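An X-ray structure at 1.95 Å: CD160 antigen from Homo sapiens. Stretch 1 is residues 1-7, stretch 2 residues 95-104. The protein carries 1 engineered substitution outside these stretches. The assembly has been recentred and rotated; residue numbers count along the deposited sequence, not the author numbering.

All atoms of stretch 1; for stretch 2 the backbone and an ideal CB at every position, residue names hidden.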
ATOM      1  N   MET A   1      14.070   1.986  -5.773  1.00 25.99           N
ATOM      2  CA  MET A   1      13.264   1.434  -4.691  1.00 20.56           C
ATOM      3  C   MET A   1      14.192   0.824  -3.690  1.00 21.43           C
ATOM      4  O   MET A   1      14.898  -0.101  -4.044  1.00 21.90           O
ATOM      5  CB  MET A   1      12.361   0.263  -5.163  1.00 23.35           C
ATOM      6  CG  MET A   1      11.360   0.523  -6.249  1.00 24.38           C
ATOM      7  SD  MET A   1      10.027  -0.741  -6.131  1.00 22.38           S
ATOM      8  CE  MET A   1      10.696  -2.244  -6.742  1.00 23.82           C
ATOM      9  N   ILE A   2      14.144   1.261  -2.436  1.00 20.13           N
ATOM     10  CA  ILE A   2      14.923   0.634  -1.384  1.00 22.63           C
ATOM     11  C   ILE A   2      14.064  -0.239  -0.544  1.00 20.39           C
ATOM     12  O   ILE A   2      14.412  -1.368  -0.291  1.00 17.03           O
ATOM     13  CB  ILE A   2      15.540   1.653  -0.362  1.00 27.06           C
ATOM     14  CG1 ILE A   2      16.071   2.907  -1.038  1.00 31.09           C
ATOM     15  CG2 ILE A   2      16.645   0.963   0.470  1.00 31.03           C
ATOM     16  CD1 ILE A   2      17.042   2.671  -2.174  1.00 32.72           C
ATOM     17  N   ASN A   3      12.956   0.321  -0.016  1.00 17.63           N
ATOM     18  CA  ASN A   3      12.136  -0.375   0.975  1.00 18.88           C
ATOM     19  C   ASN A   3      10.696   0.210   0.964  1.00 16.22           C
ATOM     20  O   ASN A   3      10.501   1.285   0.500  1.00 16.81           O
ATOM     21  CB  ASN A   3      12.715  -0.223   2.387  1.00 19.14           C
ATOM     22  CG  ASN A   3      12.664   1.201   2.888  1.00 19.35           C
ATOM     23  OD1 ASN A   3      13.305   2.084   2.319  1.00 21.77           O
ATOM     24  ND2 ASN A   3      11.943   1.439   3.958  1.00 19.18           N
ATOM     25  N   ILE A   4       9.752  -0.526   1.492  1.00 15.26           N
ATOM     26  CA  ILE A   4       8.322  -0.127   1.558  1.00 16.74           C
ATOM     27  C   ILE A   4       7.905  -0.067   2.991  1.00 16.13           C
ATOM     28  O   ILE A   4       8.176  -1.006   3.692  1.00 14.80           O
ATOM     29  CB  ILE A   4       7.396  -1.157   0.884  1.00 20.50           C
ATOM     30  CG1 ILE A   4       7.888  -1.535  -0.477  1.00 24.22           C
ATOM     31  CG2 ILE A   4       5.996  -0.566   0.754  1.00 21.29           C
ATOM     32  CD1 ILE A   4       6.879  -2.396  -1.238  1.00 27.96           C
ATOM     33  N   THR A   5       7.295   1.035   3.449  1.00 14.17           N
ATOM     34  CA  THR A   5       6.805   1.146   4.782  1.00 15.36           C
ATOM     35  C   THR A   5       5.287   1.174   4.751  1.00 14.06           C
ATOM     36  O   THR A   5       4.673   1.576   3.733  1.00 14.62           O
ATOM     37  CB  THR A   5       7.341   2.391   5.495  1.00 15.84           C
ATOM     38  OG1 THR A   5       6.996   3.570   4.778  1.00 14.18           O
ATOM     39  CG2 THR A   5       8.818   2.293   5.614  1.00 15.84           C
ATOM     40  N   SER A   6       4.698   0.758   5.843  1.00 13.46           N
ATOM     41  CA  SER A   6       3.238   0.622   5.956  1.00 16.24           C
ATOM     42  C   SER A   6       2.704   1.440   7.107  1.00 16.80           C
ATOM     43  O   SER A   6       3.337   1.550   8.148  1.00 16.89           O
ATOM     44  CB  SER A   6       2.877  -0.793   6.200  1.00 16.52           C
ATOM     45  OG  SER A   6       3.277  -1.500   5.077  1.00 20.14           O
ATOM     46  N   SER A   7       1.582   2.085   6.883  1.00 16.88           N
ATOM     47  CA  SER A   7       0.948   2.851   7.923  1.00 14.95           C
ATOM     48  C   SER A   7      -0.572   2.957   7.738  1.00 15.42           C
ATOM     49  O   SER A   7      -1.158   2.448   6.758  1.00 14.70           O
ATOM     50  CB  SER A   7       1.595   4.243   7.981  1.00 15.22           C
ATOM     51  OG  SER A   7       1.416   4.937   6.774  1.00 16.82           O
ATOM     52  N   UNK A  95      12.517  -6.305 -12.965  1.00 28.91           N
ATOM     53  CA  UNK A  95      11.893  -7.459 -12.345  1.00 30.92           C
ATOM     54  C   UNK A  95      11.793  -7.468 -10.805  1.00 26.90           C
ATOM     55  O   UNK A  95      11.084  -8.285 -10.221  1.00 31.15           O
ATOM     56  CB  UNK A  95      12.668  -8.702 -12.786  1.00 30.92           C
ATOM     57  N   UNK A  96      12.462  -6.557 -10.160  1.00 26.15           N
ATOM     58  CA  UNK A  96      12.555  -6.586  -8.698  1.00 28.71           C
ATOM     59  C   UNK A  96      11.251  -6.289  -7.955  1.00 27.83           C
ATOM     60  O   UNK A  96      10.477  -5.429  -8.368  1.00 23.46           O
ATOM     61  CB  UNK A  96      13.614  -5.578  -8.248  1.00 28.71           C
ATOM     62  N   UNK A  97      11.047  -6.993  -6.842  1.00 28.35           N
ATOM     63  CA  UNK A  97       9.894  -6.834  -5.999  1.00 29.48           C
ATOM     64  C   UNK A  97      10.400  -6.294  -4.671  1.00 26.22           C
ATOM     65  O   UNK A  97      11.531  -6.552  -4.254  1.00 27.90           O
ATOM     66  CB  UNK A  97       9.125  -8.146  -5.832  1.00 29.48           C
ATOM     67  N   UNK A  98       9.585  -5.533  -3.983  1.00 22.11           N
ATOM     68  CA  UNK A  98       9.821  -5.247  -2.576  1.00 19.30           C
ATOM     69  C   UNK A  98       8.501  -5.588  -1.865  1.00 20.03           C
ATOM     70  O   UNK A  98       7.425  -5.470  -2.452  1.00 15.46           O
ATOM     71  CB  UNK A  98      10.248  -3.796  -2.346  1.00 19.30           C
ATOM     72  N   UNK A  99       8.602  -6.056  -0.645  1.00 19.50           N
ATOM     73  CA  UNK A  99       7.415  -6.444   0.098  1.00 23.44           C
ATOM     74  C   UNK A  99       7.468  -5.684   1.396  1.00 20.27           C
ATOM     75  O   UNK A  99       8.545  -5.521   1.977  1.00 18.43           O
ATOM     76  CB  UNK A  99       7.337  -7.955   0.326  1.00 23.44           C
ATOM     77  N   UNK A 100       6.317  -5.287   1.879  1.00 19.72           N
ATOM     78  CA  UNK A 100       6.197  -4.768   3.195  1.00 18.78           C
ATOM     79  C   UNK A 100       5.956  -5.842   4.222  1.00 19.45           C
ATOM     80  O   UNK A 100       5.817  -7.025   3.887  1.00 16.28           O
ATOM     81  CB  UNK A 100       5.073  -3.731   3.241  1.00 18.78           C
ATOM     82  N   UNK A 101       5.849  -5.438   5.486  1.00 18.60           N
ATOM     83  CA  UNK A 101       5.508  -6.410   6.556  1.00 21.81           C
ATOM     84  C   UNK A 101       4.030  -6.652   6.540  1.00 19.21           C
ATOM     85  O   UNK A 101       3.279  -5.798   6.127  1.00 20.06           O
ATOM     86  CB  UNK A 101       5.945  -5.916   7.936  1.00 21.81           C
ATOM     87  N   UNK A 102       3.591  -7.774   7.067  1.00 17.92           N
ATOM     88  CA  UNK A 102       2.152  -8.101   7.068  1.00 17.32           C
ATOM     89  C   UNK A 102       1.496  -7.342   8.198  1.00 19.30           C
ATOM     90  O   UNK A 102       2.110  -7.220   9.232  1.00 19.70           O
ATOM     91  CB  UNK A 102       1.911  -9.605   7.215  1.00 17.32           C
ATOM     92  N   UNK A 103       0.262  -6.832   8.024  1.00 17.37           N
ATOM     93  CA  UNK A 103      -0.477  -6.308   9.150  1.00 16.88           C
ATOM     94  C   UNK A 103      -1.908  -6.731   9.088  1.00 16.01           C
ATOM     95  O   UNK A 103      -2.346  -7.229   8.029  1.00 15.14           O
ATOM     96  CB  UNK A 103      -0.380  -4.782   9.205  1.00 16.88           C
ATOM     97  N   UNK A 104      -2.684  -6.500  10.145  1.00 13.89           N
ATOM     98  CA  UNK A 104      -4.068  -7.035  10.118  1.00 16.55           C
ATOM     99  C   UNK A 104      -5.027  -6.031  10.597  1.00 17.33           C
ATOM    100  O   UNK A 104      -4.690  -5.196  11.495  1.00 16.58           O
ATOM    101  CB  UNK A 104      -4.204  -8.302  10.965  1.00 16.55           C
TER

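Position 95 has a phi of 85°, and no atom of stretch 1 lies within 5.5 Å of its ideal CB. Positive phi strains most side chains, so glycine is favoured on backbone grounds alone, and the residue is Gly 95.

At position 96 the CA-to-CB bond points toward stretch 1, where Met 1 offers an apolar methyl, CE, 4.7 Å from the ideal CB. A medium-sized aliphatic residue would suit, though the contact is loose enough to admit others. It is Ile 96, whose CG2 lies 4.4 Å from Met 1 CE.

Position 97 points away, so as far as stretch 1 is concerned almost any side chain would do; the long, polar Arg 97 is found there.

Position 98 faces stretch 1 most extensively. Its CB points toward stretch 1, with the ideal CB 3.8 Å from Ile 4 CG1 and 4.7 Å from Met 1 CE, and the surroundings are largely hydrocarbon. Leucine, isoleucine, valine or methionine would each be plausible. Leu 98, with chi1 m and chi2 t, brings CD1 to 3.4 Å from Met 1 CB and 3.5 Å from Ile 2 C, so the branch packs against backbone as well as side chain. Its CB lies 3.7 Å from Ile 4 CG1.

Position 99 points away; stretch 1 sets no demand on the side chain, and many types would fit. It is Gln 99. Its backbone does the joining: water 1 accepts from Ile 4 N (2.9 Å from the water O) and donates to Gln 99 O (3.2 Å from it), bridging strands that have no direct hydrogen bonds between them.

At position 100 the ideal CB points sideways, 3.4 Å from Ser 6 OG and 4.1 Å from Ile 4 CG2. It would also clash with the O of water 3, 2.4 Å away, and crowd that of water 2 at 2.9 Å. Even alanine would cost water 3, so glycine suits best. Gly 100 leaves room for both waters, which link Ser 6 to position 101.

Position 101 also points sideways, into space stretch 1 leaves open, and tolerates many types. His 101 contributes through its backbone: water 2 links its N to Ile 4 O and Ser 6 OG, while water 3 joins its O to Ser 6 OG.

Position 102 points away and is unconstrained here; it is Phe 102.

Position 103 points toward stretch 1, but its ideal CB touches nothing, so a long side chain is needed to reach across. Phe 103 does so, with CE1 4.2 Å from Ser 6 CB.

Position 104 is out of reach, so any type would fit; Ser 104 makes no contact.

Stretch 2 95-104: GIRLQGHFFS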
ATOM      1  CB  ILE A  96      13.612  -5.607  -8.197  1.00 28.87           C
ATOM      2  CG1 ILE A  96      14.992  -6.083  -8.660  1.00 34.38           C
ATOM      3  CG2 ILE A  96      13.589  -5.539  -6.680  1.00 31.38           C
ATOM      4  CD1 ILE A  96      15.999  -4.960  -8.716  1.00 33.38           C
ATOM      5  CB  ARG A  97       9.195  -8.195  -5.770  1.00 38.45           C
ATOM      6  CG  ARG A  97       9.887  -8.959  -4.613  1.00 50.04           C
ATOM      7  CD  ARG A  97       9.293 -10.249  -4.028  1.00 57.70           C
ATOM      8  NE  ARG A  97      10.401 -11.128  -3.574  1.00 63.10           N
ATOM      9  CZ  ARG A  97      10.303 -12.169  -2.731  1.00 65.65           C
ATOM     10  NH1 ARG A  97       9.126 -12.515  -2.184  1.00 65.13           N
ATOM     11  NH2 ARG A  97      11.407 -12.883  -2.438  1.00 52.34           N
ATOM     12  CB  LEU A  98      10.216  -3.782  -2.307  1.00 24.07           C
ATOM     13  CG  LEU A  98      11.591  -3.282  -2.813  1.00 26.28           C
ATOM     14  CD1 LEU A  98      11.669  -1.793  -2.567  1.00 28.09           C
ATOM     15  CD2 LEU A  98      12.665  -4.055  -2.101  1.00 29.09           C
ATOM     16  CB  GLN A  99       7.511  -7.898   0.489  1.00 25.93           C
ATOM     17  CG  GLN A  99       7.439  -8.936  -0.586  1.00 32.63           C
ATOM     18  CD  GLN A  99       7.739 -10.289   0.043  1.00 35.11           C
ATOM     19  OE1 GLN A  99       8.765 -10.915  -0.243  1.00 35.13           O
ATOM     20  NE2 GLN A  99       6.880 -10.712   0.967  1.00 26.96           N
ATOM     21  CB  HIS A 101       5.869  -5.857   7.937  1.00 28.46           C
ATOM     22  CG  HIS A 101       7.333  -5.744   8.144  1.00 39.47           C
ATOM     23  ND1 HIS A 101       7.925  -4.650   8.732  1.00 45.58           N
ATOM     24  CD2 HIS A 101       8.336  -6.593   7.827  1.00 45.42           C
ATOM     25  CE1 HIS A 101       9.232  -4.838   8.784  1.00 44.30           C
ATOM     26  NE2 HIS A 101       9.505  -6.007   8.238  1.00 51.86           N
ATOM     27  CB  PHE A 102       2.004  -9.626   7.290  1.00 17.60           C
ATOM     28  CG  PHE A 102       2.455 -10.446   6.098  1.00 17.60           C
ATOM     29  CD1 PHE A 102       1.677 -10.513   4.978  1.00 17.51           C
ATOM     30  CD2 PHE A 102       3.655 -11.137   6.104  1.00 17.42           C
ATOM     31  CE1 PHE A 102       2.063 -11.245   3.882  1.00 19.08           C
ATOM     32  CE2 PHE A 102       4.068 -11.856   4.976  1.00 16.77           C
ATOM     33  CZ  PHE A 102       3.259 -11.922   3.873  1.00 17.29           C
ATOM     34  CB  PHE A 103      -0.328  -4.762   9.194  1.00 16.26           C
ATOM     35  CG  PHE A 103      -0.824  -4.055   7.968  1.00 16.50           C
ATOM     36  CD1 PHE A 103      -0.003  -3.932   6.830  1.00 17.81           C
ATOM     37  CD2 PHE A 103      -2.111  -3.508   7.930  1.00 18.14           C
ATOM     38  CE1 PHE A 103      -0.467  -3.238   5.719  1.00 16.72           C
ATOM     39  CE2 PHE A 103      -2.566  -2.822   6.811  1.00 16.47           C
ATOM     40  CZ  PHE A 103      -1.720  -2.682   5.709  1.00 17.67           C
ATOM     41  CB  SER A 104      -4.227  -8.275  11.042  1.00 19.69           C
ATOM     42  OG  SER A 104      -3.170  -9.161  10.884  1.00 22.60           O
TER
HETATM   43  O   HOH W   1      10.705  -3.207   2.077  1.00 20.96           O
HETATM   44  O   HOH W   2       6.152  -2.248   5.523  1.00 25.36           O
HETATM   45  O   HOH W   3       2.899  -4.055   4.142  1.00 13.98           O
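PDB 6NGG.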